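PDB 3GC6: ecto-NAD+ glycohydrolase (CD38 molecule) from Bos taurus, which belongs to the ADP-ribosyl cyclase family as an ectoenzyme of the CD38 type, with a mainly helical part joined to a parallel-sheet part. Local coordinates for residues Q25-T30 / D116-C121. The protein carries 1 engineered substitution. Sequence-based numbering, arbitrary orientation. Where two conformers were deposited one is given.
Sequences QERCDT and DGLRWC. With SO4 (sulfate ion), chain E.
The guanidinium of Arg27 has Leu118 CD2 over one face and, at its edge and near its plane, the backbone carbonyl of Asp116 and a water. Leu118 CD2 lies 4.1 Å from Arg27 CZ, and Leu118 CG comes to 3.7 Å from Arg27 NH1; the two side chains lie antiparallel as they pass. At the edge, Arg27 NH1 donates to Asp116 O over 2.8 Å in a nearly straight bond (166° at the hydrogen). The water extends this grip, accepting from Arg27 NH2 at 2.8 Å and donating to Asp116 O at 3.2 Å, so the carbonyl receives two bonds. With CG anti to its own carbonyl carbon (chi1 -72°) and the chain extended from there to NE, Arg27 spans the gap between the backbones, where Arg27 CA and Asp116 CA are 10.2 Å apart. In the helical part of this ADP-ribosyl cyclase fold, the contact ties helix 20-35 to the chain where it leaves helix 110-115, Asp116 being the first residue beyond helical geometry. Arg27 NH1 also donates to Leu114 O, holding two carbonyls at the C-terminal end of helix 110-115, where the positive charge of Arg27 would probably interact favourably with the helix dipole. Leu118 also packs on Phe20, Ile23 and Ile24 of helix 20-35.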
# COMPACT_ATOMS: atom_id res chain seq x y z
N GLN A 25 12.23 2.74 4.21
CA GLN A 25 11.61 1.79 3.27
C GLN A 25 10.74 0.82 4.03
O GLN A 25 9.56 0.64 3.72
CB GLN A 25 12.69 0.99 2.51
CG GLN A 25 12.12 -0.17 1.64
CD GLN A 25 12.21 -1.57 2.28
OE1 GLN A 25 11.19 -2.26 2.47
NE2 GLN A 25 13.43 -1.99 2.59
N GLU A 26 11.31 0.19 5.05
CA GLU A 26 10.58 -0.82 5.79
C GLU A 26 9.36 -0.18 6.47
O GLU A 26 8.26 -0.76 6.47
CB GLU A 26 11.45 -1.54 6.82
CG GLU A 26 12.53 -2.45 6.24
CD GLU A 26 13.33 -3.14 7.33
OE1 GLU A 26 13.21 -2.76 8.51
OE2 GLU A 26 14.12 -4.06 6.99
N ARG A 27 9.55 0.97 7.10
CA ARG A 27 8.44 1.62 7.80
C ARG A 27 7.33 2.02 6.83
O ARG A 27 6.14 1.93 7.17
CB ARG A 27 8.95 2.84 8.59
CG ARG A 27 9.75 2.44 9.81
CD ARG A 27 10.20 3.67 10.58
NE ARG A 27 10.86 3.31 11.83
CZ ARG A 27 11.22 4.19 12.77
NH1 ARG A 27 11.04 5.49 12.58
NH2 ARG A 27 11.78 3.74 13.91
N CYS A 28 7.69 2.47 5.65
CA CYS A 28 6.67 2.89 4.69
C CYS A 28 5.81 1.70 4.26
O CYS A 28 4.58 1.79 4.21
CB CYS A 28 7.32 3.54 3.48
SG CYS A 28 6.17 4.45 2.47
N ASP A 29 6.45 0.57 3.98
CA ASP A 29 5.67 -0.64 3.62
C ASP A 29 4.79 -1.07 4.78
O ASP A 29 3.62 -1.42 4.61
CB ASP A 29 6.62 -1.78 3.23
CG ASP A 29 7.28 -1.55 1.86
OD1 ASP A 29 6.77 -0.75 1.05
OD2 ASP A 29 8.34 -2.19 1.59
N THR A 30 5.36 -1.11 5.99
CA THR A 30 4.58 -1.48 7.16
C THR A 30 3.38 -0.55 7.34
O THR A 30 2.23 -0.99 7.55
CB THR A 30 5.49 -1.46 8.40
OG1 THR A 30 6.45 -2.51 8.24
CG2 THR A 30 4.66 -1.66 9.69
N ASP A 116 9.87 9.10 13.03
CA ASP A 116 9.86 9.13 14.49
C ASP A 116 11.11 8.45 15.05
O ASP A 116 11.40 7.30 14.70
CB ASP A 116 8.63 8.37 14.99
CG ASP A 116 8.32 8.63 16.48
OD1 ASP A 116 8.87 9.57 17.07
OD2 ASP A 116 7.50 7.88 17.02
N GLY A 117 11.82 9.17 15.92
CA GLY A 117 13.00 8.60 16.57
C GLY A 117 14.27 8.58 15.75
O GLY A 117 15.33 8.20 16.28
N LEU A 118 14.19 8.97 14.47
CA LEU A 118 15.38 8.94 13.62
C LEU A 118 16.12 10.28 13.61
O LEU A 118 15.58 11.34 14.00
CB LEU A 118 15.03 8.56 12.18
CG LEU A 118 14.16 7.32 12.02
CD1 LEU A 118 13.99 6.95 10.53
CD2 LEU A 118 14.79 6.14 12.79
N ARG A 119 17.38 10.21 13.15
CA ARG A 119 18.23 11.37 12.94
C ARG A 119 18.73 11.32 11.51
O ARG A 119 18.96 10.24 10.96
CB ARG A 119 19.43 11.31 13.90
CG ARG A 119 19.05 11.24 15.37
CD ARG A 119 18.29 12.48 15.76
NE ARG A 119 17.92 12.53 17.17
CZ ARG A 119 18.71 13.01 18.13
NH1 ARG A 119 19.92 13.48 17.82
NH2 ARG A 119 18.29 13.03 19.39
N TRP A 120 18.89 12.49 10.89
CA TRP A 120 19.49 12.50 9.58
C TRP A 120 20.04 13.86 9.24
O TRP A 120 19.56 14.90 9.71
CB TRP A 120 18.49 12.08 8.52
CG TRP A 120 17.27 13.03 8.37
CD1 TRP A 120 17.14 14.07 7.52
CD2 TRP A 120 16.05 12.97 9.13
NE1 TRP A 120 15.91 14.68 7.66
CE2 TRP A 120 15.22 14.02 8.65
CE3 TRP A 120 15.58 12.15 10.15
CZ2 TRP A 120 13.95 14.25 9.16
CZ3 TRP A 120 14.31 12.37 10.65
CH2 TRP A 120 13.50 13.41 10.15
N CYS A 121 21.08 13.81 8.43
CA CYS A 121 21.65 15.01 7.81
C CYS A 121 22.59 14.55 6.70
O CYS A 121 23.02 13.39 6.69
CB CYS A 121 22.38 15.89 8.85
SG CYS A 121 23.92 15.16 9.59
S SO4 E . 5.45 -5.59 8.14
O1 SO4 E . 4.31 -4.69 8.22
O2 SO4 E . 5.00 -6.90 7.64
O3 SO4 E . 6.46 -5.02 7.25
O4 SO4 E . 6.03 -5.76 9.48
O HOH W 1 12.53 4.80 16.35